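Local atomic coordinates of ketol-acid reductoisomerase (uncultured archaeon GZfos26G2, PDB entry 4XDY), a protein that catalyses the magnesium-dependent alkyl migration and NADH-linked reduction of (S)-2-acetolactate to (R)-2,3-dihydroxy-isovalerate in branched-chain amino acid biosynthesis. Residues G25-G28 / D29-N33; Q90-I93 / Y94-I98; L210-N213 / G214-L218. All blocks are in the same frame, centred on the assembly; numbering follows the deposited sequence. Where two conformers were deposited one is given.

Contact 1. Residues G25-G28 / D29-N33. With NAI (1,4-dihydronicotinamide adenine dinucleotide), chain E.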
loop_
_atom_site.group_PDB
_atom_site.type_symbol
_atom_site.label_atom_id
_atom_site.label_comp_id
_atom_site.label_asym_id
_atom_site.label_seq_id
_atom_site.Cartn_x
_atom_site.Cartn_y
_atom_site.Cartn_z
ATOM N N GLY A 25 -16.513 14.193 -10.434
ATOM C CA GLY A 25 -16.332 12.858 -9.895
ATOM C C GLY A 25 -15.005 12.786 -9.161
ATOM O O GLY A 25 -14.624 13.730 -8.477
ATOM N N ALA A 26 -14.302 11.654 -9.230
ATOM C CA ALA A 26 -13.140 11.478 -8.306
ATOM C C ALA A 26 -12.148 12.630 -8.526
ATOM O O ALA A 26 -11.677 13.251 -7.561
ATOM C CB ALA A 26 -12.450 10.150 -8.620
ATOM N N GLN A 27 -11.807 12.882 -9.785
ATOM C CA GLN A 27 -10.855 13.935 -10.116
ATOM C C GLN A 27 -11.476 15.363 -10.092
ATOM O O GLN A 27 -10.849 16.273 -9.576
ATOM C CB GLN A 27 -10.166 13.659 -11.440
ATOM C CG GLN A 27 -9.075 12.568 -11.357
ATOM C CD GLN A 27 -7.943 12.855 -10.387
ATOM O OE1 GLN A 27 -7.376 11.930 -9.765
ATOM N NE2 GLN A 27 -7.606 14.088 -10.259
ATOM N N GLY A 28 -12.645 15.548 -10.660
ATOM C CA GLY A 28 -13.260 16.870 -10.750
ATOM C C GLY A 28 -13.518 17.421 -9.355
ATOM O O GLY A 28 -13.278 18.614 -9.093
ATOM N N ASP A 29 -14.025 16.573 -8.457
ATOM C CA ASP A 29 -14.289 16.965 -7.068
ATOM C C ASP A 29 -12.968 17.379 -6.362
ATOM O O ASP A 29 -12.819 18.533 -5.847
ATOM C CB ASP A 29 -15.117 15.868 -6.355
ATOM C CG ASP A 29 -15.565 16.234 -4.950
ATOM O OD1 ASP A 29 -14.972 17.112 -4.252
ATOM O OD2 ASP A 29 -16.489 15.569 -4.443
ATOM N N ALA A 30 -11.943 16.517 -6.437
ATOM C CA ALA A 30 -10.656 16.850 -5.833
ATOM C C ALA A 30 -10.061 18.102 -6.438
ATOM O O ALA A 30 -9.620 19.000 -5.681
ATOM C CB ALA A 30 -9.686 15.696 -6.026
ATOM N N GLN A 31 -9.997 18.149 -7.757
ATOM C CA GLN A 31 -9.273 19.229 -8.436
ATOM C C GLN A 31 -10.017 20.583 -8.238
ATOM O O GLN A 31 -9.392 21.617 -7.938
ATOM C CB GLN A 31 -9.001 18.969 -9.877
ATOM C CG GLN A 31 -8.034 17.795 -10.027
ATOM C CD GLN A 31 -7.465 17.591 -11.433
ATOM O OE1 GLN A 31 -7.283 16.459 -11.914
ATOM N NE2 GLN A 31 -7.259 18.640 -12.096
ATOM N N ALA A 32 -11.300 20.560 -8.444
ATOM C CA ALA A 32 -12.112 21.754 -8.196
ATOM C C ALA A 32 -11.948 22.354 -6.797
ATOM O O ALA A 32 -11.813 23.584 -6.645
ATOM C CB ALA A 32 -13.577 21.485 -8.556
ATOM N N ASN A 33 -11.943 21.519 -5.776
ATOM C CA ASN A 33 -11.815 21.995 -4.444
ATOM C C ASN A 33 -10.429 22.436 -4.097
ATOM O O ASN A 33 -10.266 23.380 -3.336
ATOM C CB ASN A 33 -12.311 20.964 -3.458
ATOM C CG ASN A 33 -13.840 20.945 -3.384
ATOM O OD1 ASN A 33 -14.428 21.842 -2.775
ATOM N ND2 ASN A 33 -14.499 20.004 -4.093
HETATM P PA NAI E . -15.722 9.946 -13.151
HETATM O O1A NAI E . -15.961 8.527 -13.688
HETATM O O2A NAI E . -15.619 10.175 -11.707
HETATM O O5B NAI E . -16.783 10.873 -13.933
HETATM C C5B NAI E . -16.916 12.280 -13.578
HETATM C C4B NAI E . -18.431 12.650 -13.592
HETATM O O4B NAI E . -18.827 12.549 -14.955
HETATM C C3B NAI E . -19.419 11.736 -12.821
HETATM O O3B NAI E . -19.310 12.053 -11.433
HETATM C C2B NAI E . -20.739 12.062 -13.488
HETATM O O2B NAI E . -21.323 13.176 -12.810
HETATM C C1B NAI E . -20.274 12.460 -14.912
HETATM N N9A NAI E . -20.689 11.471 -15.893
HETATM C C8A NAI E . -20.518 10.092 -15.720
HETATM N N7A NAI E . -21.002 9.463 -16.783
HETATM C C5A NAI E . -21.507 10.415 -17.610
HETATM C C6A NAI E . -22.200 10.406 -18.885
HETATM N N6A NAI E . -22.479 9.263 -19.528
HETATM N N1A NAI E . -22.537 11.580 -19.481
HETATM C C2A NAI E . -22.299 12.754 -18.860
HETATM N N3A NAI E . -21.678 12.872 -17.700
HETATM C C4A NAI E . -21.275 11.734 -17.023
HETATM O O3 NAI E . -14.302 10.484 -13.893
HETATM P PN NAI E . -12.801 10.310 -13.195
HETATM O O1N NAI E . -12.565 8.861 -12.819
HETATM O O2N NAI E . -12.719 11.349 -12.157
HETATM O O5D NAI E . -11.974 10.535 -14.525
HETATM C C5D NAI E . -11.821 11.902 -15.037
HETATM C C4D NAI E . -10.530 12.031 -15.923
HETATM O O4D NAI E . -9.460 11.951 -14.960
HETATM C C3D NAI E . -10.273 10.900 -16.900
HETATM O O3D NAI E . -9.612 11.402 -18.067
HETATM C C2D NAI E . -9.339 9.912 -16.161
HETATM O O2D NAI E . -8.550 9.049 -16.977
HETATM C C1D NAI E . -8.507 10.893 -15.362
HETATM N N1N NAI E . -7.846 10.436 -14.135
HETATM C C2N NAI E . -8.603 9.874 -13.168
HETATM C C3N NAI E . -8.050 9.460 -12.007
HETATM C C7N NAI E . -8.898 8.967 -10.965
HETATM O O7N NAI E . -10.065 8.482 -11.089
HETATM N N7N NAI E . -8.469 9.272 -9.767
HETATM C C4N NAI E . -6.627 9.654 -11.818
HETATM C C5N NAI E . -5.937 10.453 -12.784
HETATM C C6N NAI E . -6.579 10.787 -13.934
#
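Gly25 and Asp29 meet at the first turn of helix 26-37, in the dinucleotide-binding beta-alpha-beta unit of the Rossmann domain; Gly25 and Gly28 fit the GxGxxG fingerprint of such folds. Backbone bonds set the turn: Gly25, the N-cap residue, accepts Asp29 N at 2.9 Å through its O, Gln27 O takes Gln31 N and Gly28 O takes Ala32 N, whereas the Ala26 O bond to Ala30 N is weak. One turn on, Asp29 O is gripped from opposite faces of its plane by Asn33 N and by Asn33 ND2, which also bonds Tyr24 OH.

The cofactor phosphates use the amides that open the helix. Ala26 N reaches NAI O2A at 3.2 Å, and Gln27 N makes a nearly straight bond (170°) to NAI O2N. With no side chain in the way, Gly25 CA lies 3.3 Å from O2A, a close approach that sets the pyrophosphate against the helix N-terminus, where the helix dipole would probably help to balance its charge.

Side-chain contacts centre on Gln27. Its CG stands beside the backbone N (chi1 -76°) and the chain bends again at chi2, which brings CG against nicotinamide C2N and C3N and leaves the amide beyond it to meet protein through NE2 and the cofactor through OE1. NE2 is hydrogen-bonded to Glu141 OE1 and more weakly to Gln31 OE1, whose own stronger partner is Ser111 OG; the two glutamine amides are turned 70° apart. Asp29, meanwhile, sends OD2 into a salt bridge with Lys60. At the nicotinamide end, Gln27 OE1 receives a weak bond of 2.9 Å from the carboxamide N7N of NAI.

Contact 2. Residues Q90-I93 / Y94-I98. With NAI (1,4-dihydronicotinamide adenine dinucleotide), chain E.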
loop_
_atom_site.group_PDB
_atom_site.type_symbol
_atom_site.label_atom_id
_atom_site.label_comp_id
_atom_site.label_asym_id
_atom_site.label_seq_id
_atom_site.Cartn_x
_atom_site.Cartn_y
_atom_site.Cartn_z
ATOM N N GLN A 90 -15.941 11.175 -23.111
ATOM C CA GLN A 90 -15.463 12.519 -23.540
ATOM C C GLN A 90 -15.694 12.799 -24.995
ATOM O O GLN A 90 -16.067 13.939 -25.309
ATOM C CB GLN A 90 -14.023 12.694 -23.196
ATOM C CG GLN A 90 -13.717 12.666 -21.726
ATOM C CD GLN A 90 -12.227 12.887 -21.436
ATOM O OE1 GLN A 90 -11.426 13.131 -22.342
ATOM N NE2 GLN A 90 -11.842 12.686 -20.147
ATOM N N PRO A 91 -15.437 11.871 -25.929
ATOM C CA PRO A 91 -15.531 12.286 -27.334
ATOM C C PRO A 91 -16.928 12.826 -27.721
ATOM O O PRO A 91 -17.019 13.954 -28.324
ATOM C CB PRO A 91 -15.145 11.034 -28.118
ATOM C CG PRO A 91 -14.256 10.266 -27.150
ATOM C CD PRO A 91 -14.898 10.500 -25.831
ATOM N N ALA A 92 -17.994 12.130 -27.314
ATOM C CA ALA A 92 -19.357 12.570 -27.697
ATOM C C ALA A 92 -19.723 13.885 -26.991
ATOM O O ALA A 92 -20.316 14.721 -27.630
ATOM C CB ALA A 92 -20.409 11.510 -27.381
ATOM N N ILE A 93 -19.396 14.037 -25.690
ATOM C CA ILE A 93 -19.727 15.192 -24.945
ATOM C C ILE A 93 -18.907 16.394 -25.493
ATOM O O ILE A 93 -19.420 17.502 -25.674
ATOM C CB ILE A 93 -19.506 14.972 -23.442
ATOM C CG1 ILE A 93 -20.559 13.958 -22.943
ATOM C CG2 ILE A 93 -19.721 16.264 -22.728
ATOM C CD1 ILE A 93 -20.386 13.564 -21.528
ATOM N N TYR A 94 -17.663 16.132 -25.862
ATOM C CA TYR A 94 -16.838 17.178 -26.433
ATOM C C TYR A 94 -17.509 17.688 -27.730
ATOM O O TYR A 94 -17.669 18.896 -27.928
ATOM C CB TYR A 94 -15.407 16.651 -26.731
ATOM C CG TYR A 94 -14.659 17.559 -27.618
ATOM C CD1 TYR A 94 -14.040 18.731 -27.085
ATOM C CD2 TYR A 94 -14.582 17.324 -28.959
ATOM C CE1 TYR A 94 -13.399 19.615 -27.937
ATOM C CE2 TYR A 94 -13.895 18.215 -29.805
ATOM C CZ TYR A 94 -13.342 19.367 -29.268
ATOM O OH TYR A 94 -12.678 20.234 -30.168
ATOM N N GLU A 95 -17.842 16.773 -28.620
ATOM C CA GLU A 95 -18.360 17.120 -29.923
ATOM C C GLU A 95 -19.653 17.890 -29.777
ATOM O O GLU A 95 -19.832 18.948 -30.424
ATOM C CB GLU A 95 -18.614 15.892 -30.809
ATOM C CG GLU A 95 -17.360 15.280 -31.329
ATOM C CD GLU A 95 -16.655 16.198 -32.334
ATOM O OE1 GLU A 95 -17.326 16.995 -33.057
ATOM O OE2 GLU A 95 -15.408 16.128 -32.392
ATOM N N ASN A 96 -20.527 17.397 -28.915
ATOM C CA ASN A 96 -21.871 18.020 -28.772
ATOM C C ASN A 96 -21.987 19.245 -27.904
ATOM O O ASN A 96 -22.793 20.147 -28.163
ATOM C CB ASN A 96 -22.867 17.010 -28.254
ATOM C CG ASN A 96 -22.981 15.813 -29.175
ATOM O OD1 ASN A 96 -22.806 15.918 -30.366
ATOM N ND2 ASN A 96 -23.198 14.657 -28.604
ATOM N N GLN A 97 -21.295 19.269 -26.800
ATOM C CA GLN A 97 -21.538 20.234 -25.747
ATOM C C GLN A 97 -20.392 21.237 -25.527
ATOM O O GLN A 97 -20.623 22.298 -24.938
ATOM C CB GLN A 97 -21.891 19.594 -24.436
ATOM C CG GLN A 97 -23.088 18.672 -24.537
ATOM C CD GLN A 97 -23.397 18.002 -23.221
ATOM O OE1 GLN A 97 -23.466 16.734 -23.155
ATOM N NE2 GLN A 97 -23.544 18.757 -22.191
ATOM N N ILE A 98 -19.200 20.892 -26.007
ATOM C CA ILE A 98 -18.003 21.677 -25.653
ATOM C C ILE A 98 -17.456 22.370 -26.893
ATOM O O ILE A 98 -17.261 23.607 -26.871
ATOM C CB ILE A 98 -16.880 20.837 -24.997
ATOM C CG1 ILE A 98 -17.306 20.359 -23.613
ATOM C CG2 ILE A 98 -15.626 21.696 -24.934
ATOM C CD1 ILE A 98 -16.380 19.413 -22.875
HETATM P PA NAI E . -15.722 9.946 -13.151
HETATM O O1A NAI E . -15.961 8.527 -13.688
HETATM O O2A NAI E . -15.619 10.175 -11.707
HETATM O O5B NAI E . -16.783 10.873 -13.933
HETATM C C5B NAI E . -16.916 12.280 -13.578
HETATM C C4B NAI E . -18.431 12.650 -13.592
HETATM O O4B NAI E . -18.827 12.549 -14.955
HETATM C C3B NAI E . -19.419 11.736 -12.821
HETATM O O3B NAI E . -19.310 12.053 -11.433
HETATM C C2B NAI E . -20.739 12.062 -13.488
HETATM O O2B NAI E . -21.323 13.176 -12.810
HETATM C C1B NAI E . -20.274 12.460 -14.912
HETATM N N9A NAI E . -20.689 11.471 -15.893
HETATM C C8A NAI E . -20.518 10.092 -15.720
HETATM N N7A NAI E . -21.002 9.463 -16.783
HETATM C C5A NAI E . -21.507 10.415 -17.610
HETATM C C6A NAI E . -22.200 10.406 -18.885
HETATM N N6A NAI E . -22.479 9.263 -19.528
HETATM N N1A NAI E . -22.537 11.580 -19.481
HETATM C C2A NAI E . -22.299 12.754 -18.860
HETATM N N3A NAI E . -21.678 12.872 -17.700
HETATM C C4A NAI E . -21.275 11.734 -17.023
HETATM O O3 NAI E . -14.302 10.484 -13.893
HETATM P PN NAI E . -12.801 10.310 -13.195
HETATM O O1N NAI E . -12.565 8.861 -12.819
HETATM O O2N NAI E . -12.719 11.349 -12.157
HETATM O O5D NAI E . -11.974 10.535 -14.525
HETATM C C5D NAI E . -11.821 11.902 -15.037
HETATM C C4D NAI E . -10.530 12.031 -15.923
HETATM O O4D NAI E . -9.460 11.951 -14.960
HETATM C C3D NAI E . -10.273 10.900 -16.900
HETATM O O3D NAI E . -9.612 11.402 -18.067
HETATM C C2D NAI E . -9.339 9.912 -16.161
HETATM O O2D NAI E . -8.550 9.049 -16.977
HETATM C C1D NAI E . -8.507 10.893 -15.362
HETATM N N1N NAI E . -7.846 10.436 -14.135
HETATM C C2N NAI E . -8.603 9.874 -13.168
HETATM C C3N NAI E . -8.050 9.460 -12.007
HETATM C C7N NAI E . -8.898 8.967 -10.965
HETATM O O7N NAI E . -10.065 8.482 -11.089
HETATM N N7N NAI E . -8.469 9.272 -9.767
HETATM C C4N NAI E . -6.627 9.654 -11.818
HETATM C C5N NAI E . -5.937 10.453 -12.784
HETATM C C6N NAI E . -6.579 10.787 -13.934
#
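The Tyr94 ring carries Pro91 O at its edge, close to its plane, and Glu95 OE2 is also in plane at the edge. CG anti to the backbone N (chi1 165°) swings this ring off the helix among Leu108, Ile121 and Pro124, while Tyr94 CB stays 3.1 Å from Gln90 O. The other flat group is the adenine of the cofactor: Ile93 CD1 stands out of its plane, just beyond the rim at C2A and N1A, and comes within 3.4 Å of NAI C2A. The other branch, Ile93 CG2, touches Gln97 OE1 at 3.8 Å, a van der Waals contact one turn along the helix.

The backbone of helix 90-98, the helical limb of the Rossmann unit between strands 80-83 and 107-110, binds in regular steps from Gln90 O to Tyr94 N (2.8 Å) through to Ile93 O and Gln97 N. Ile93 O then meets a second donor, since Ile98 N reaches it weakly at 3.4 Å while also bonding Tyr94 O. The chain widens there into a pi-type turn at 94-98.

Gln90 extends fully beyond CG, and its amide is fixed mainly by the protein: OE1 takes Asn115 ND2 and NE2 gives to Leu85 O. Its bond from NE2 to the ribose hydroxyl O3D of NAI is a weak 3.3 Å. Such chemistry suggests a light hold on the cofactor from this helix, in which an amide already bonded to Asn115 and Leu85 meets the ribose next to the nicotinamide and an aliphatic methyl meets the adenine, while the stronger polar grip comes from elsewhere in the pocket.

Contact 3. Residues L210-N213 / G214-L218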
loop_
_atom_site.group_PDB
_atom_site.type_symbol
_atom_site.label_atom_id
_atom_site.label_comp_id
_atom_site.label_asym_id
_atom_site.label_seq_id
_atom_site.Cartn_x
_atom_site.Cartn_y
_atom_site.Cartn_z
ATOM N N LEU A 210 -2.328 -9.927 -7.329
ATOM C CA LEU A 210 -1.371 -10.438 -6.351
ATOM C C LEU A 210 -2.059 -10.783 -5.007
ATOM O O LEU A 210 -1.914 -11.938 -4.499
ATOM C CB LEU A 210 -0.220 -9.499 -6.140
ATOM C CG LEU A 210 0.823 -9.883 -5.094
ATOM C CD1 LEU A 210 1.664 -11.034 -5.533
ATOM C CD2 LEU A 210 1.664 -8.678 -4.764
ATOM N N MET A 211 -2.760 -9.829 -4.440
ATOM C CA MET A 211 -3.464 -10.090 -3.203
ATOM C C MET A 211 -4.521 -11.208 -3.331
ATOM O O MET A 211 -4.600 -12.059 -2.429
ATOM C CB MET A 211 -4.112 -8.813 -2.729
ATOM C CG MET A 211 -3.105 -7.800 -2.225
ATOM S SD MET A 211 -3.881 -6.337 -1.450
ATOM C CE MET A 211 -4.940 -5.930 -2.784
ATOM N N ARG A 212 -5.281 -11.211 -4.441
ATOM C CA ARG A 212 -6.339 -12.206 -4.607
ATOM C C ARG A 212 -5.787 -13.607 -4.724
ATOM O O ARG A 212 -6.306 -14.565 -4.109
ATOM C CB ARG A 212 -7.228 -11.914 -5.839
ATOM C CG ARG A 212 -7.885 -13.184 -6.436
ATOM C CD ARG A 212 -8.893 -12.923 -7.527
ATOM N NE ARG A 212 -8.253 -13.103 -8.792
ATOM C CZ ARG A 212 -8.275 -14.233 -9.444
ATOM N NH1 ARG A 212 -8.921 -15.281 -8.979
ATOM N NH2 ARG A 212 -7.676 -14.305 -10.559
ATOM N N ASN A 213 -4.748 -13.771 -5.521
ATOM C CA ASN A 213 -4.151 -15.080 -5.663
ATOM C C ASN A 213 -3.514 -15.558 -4.365
ATOM O O ASN A 213 -3.711 -16.746 -3.973
ATOM C CB ASN A 213 -3.129 -15.145 -6.834
ATOM C CG ASN A 213 -3.804 -15.329 -8.156
ATOM O OD1 ASN A 213 -4.131 -16.437 -8.525
ATOM N ND2 ASN A 213 -4.008 -14.216 -8.905
ATOM N N GLY A 214 -2.824 -14.670 -3.631
ATOM C CA GLY A 214 -2.341 -15.074 -2.305
ATOM C C GLY A 214 -3.435 -15.525 -1.352
ATOM O O GLY A 214 -3.305 -16.572 -0.649
ATOM N N PHE A 215 -4.505 -14.763 -1.315
ATOM C CA PHE A 215 -5.635 -15.012 -0.423
ATOM C C PHE A 215 -6.227 -16.401 -0.789
ATOM O O PHE A 215 -6.462 -17.236 0.083
ATOM C CB PHE A 215 -6.677 -13.926 -0.632
ATOM C CG PHE A 215 -7.951 -14.122 0.171
ATOM C CD1 PHE A 215 -8.987 -14.926 -0.352
ATOM C CD2 PHE A 215 -8.175 -13.448 1.356
ATOM C CE1 PHE A 215 -10.168 -15.073 0.325
ATOM C CE2 PHE A 215 -9.379 -13.626 2.063
ATOM C CZ PHE A 215 -10.342 -14.438 1.538
ATOM N N GLU A 216 -6.438 -16.641 -2.087
ATOM C CA GLU A 216 -6.975 -17.922 -2.546
ATOM C C GLU A 216 -6.092 -19.131 -2.180
ATOM O O GLU A 216 -6.540 -20.189 -1.795
ATOM C CB GLU A 216 -7.261 -17.897 -4.034
ATOM C CG GLU A 216 -8.416 -16.982 -4.424
ATOM C CD GLU A 216 -8.715 -16.994 -5.944
ATOM O OE1 GLU A 216 -8.015 -17.713 -6.663
ATOM O OE2 GLU A 216 -9.574 -16.207 -6.375
ATOM N N VAL A 217 -4.803 -18.984 -2.374
ATOM C CA VAL A 217 -3.883 -20.008 -1.985
ATOM C C VAL A 217 -4.002 -20.406 -0.525
ATOM O O VAL A 217 -4.073 -21.653 -0.198
ATOM C CB VAL A 217 -2.440 -19.684 -2.440
ATOM C CG1 VAL A 217 -1.451 -20.667 -1.766
ATOM C CG2 VAL A 217 -2.324 -19.671 -3.971
ATOM N N LEU A 218 -4.023 -19.431 0.370
ATOM C CA LEU A 218 -4.235 -19.723 1.778
ATOM C C LEU A 218 -5.574 -20.427 2.050
ATOM O O LEU A 218 -5.603 -21.438 2.761
ATOM C CB LEU A 218 -4.073 -18.460 2.587
ATOM C CG LEU A 218 -2.568 -18.005 2.701
ATOM C CD1 LEU A 218 -2.597 -16.664 3.445
ATOM C CD2 LEU A 218 -1.768 -18.982 3.504
#
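Leu210 O accepts Gly214 N at 3.0 Å, an ordinary alpha-helical bond in the middle of helix 205-220, which belongs to the knotted C-terminal domain of this reductoisomerase. Leu210 turns its side chain away from the next turn and packs on Cys201 of the second subunit. Met211 likewise leads off the helix and packs on Met236 of helix 225-254, and it meets the following turn through its carbonyl: Met211 O takes Phe215 N, and Phe215 CB rests against the same oxygen at 3.3 Å.

Arg212 carries the polar side-chain contact, an i to i+4 salt bridge with Glu216. The chain leaves with CG anti to the backbone N (chi1 153°) and bends at chi3, which brings NH1 to the carboxylate one turn on. In this conformer, one of two modelled, NH1 donates to Glu216 OE2 at 2.8 Å. The approach is on the syn side but 26° out of the carboxylate plane, and the two flat groups are 73° apart; a single N-H therefore makes the bridge, without a paired fork. Beneath it, Arg212 CG packs 3.5 Å from the same OE2, while NH2 forms a second salt bridge with Glu209. The carboxylate is shared further: OE2 also bonds His316 NE2, and OE1 pairs with Lys276 of the second subunit, surroundings likely to favour its charged form.

Asn213 closes the segment. Its O binds Val217 N, Val217 CG2 lies 3.2 Å from that oxygen, and ND2 turns back to Glu209 O.

In the fold, Phe215 wedges against Pro225 and Ala228 of helix 225-254 and Val318 of helix 317-327, while Asn213, Val217 and Leu218 face Lys276 and Phe197 of the second subunit.

All three contacts show one turn of helix answering the next, yet their settings separate them. Contacts 1 and 2, with centres 20 Å apart, lie on different helices of the Rossmann domain and share the cofactor: the former is buried and uses backbone amides on phosphate, whereas the latter is partly exposed and offers a weak amide bond and an aliphatic touch. Contact 3 lies in the other domain, 42 Å from contact 2 between centres and on the opposite side of the chain's centre. Also buried, it pairs its mid-helix charges within the chain and, through Glu216, across the dimer interface. In contact 1 the helix start serves the ligand instead.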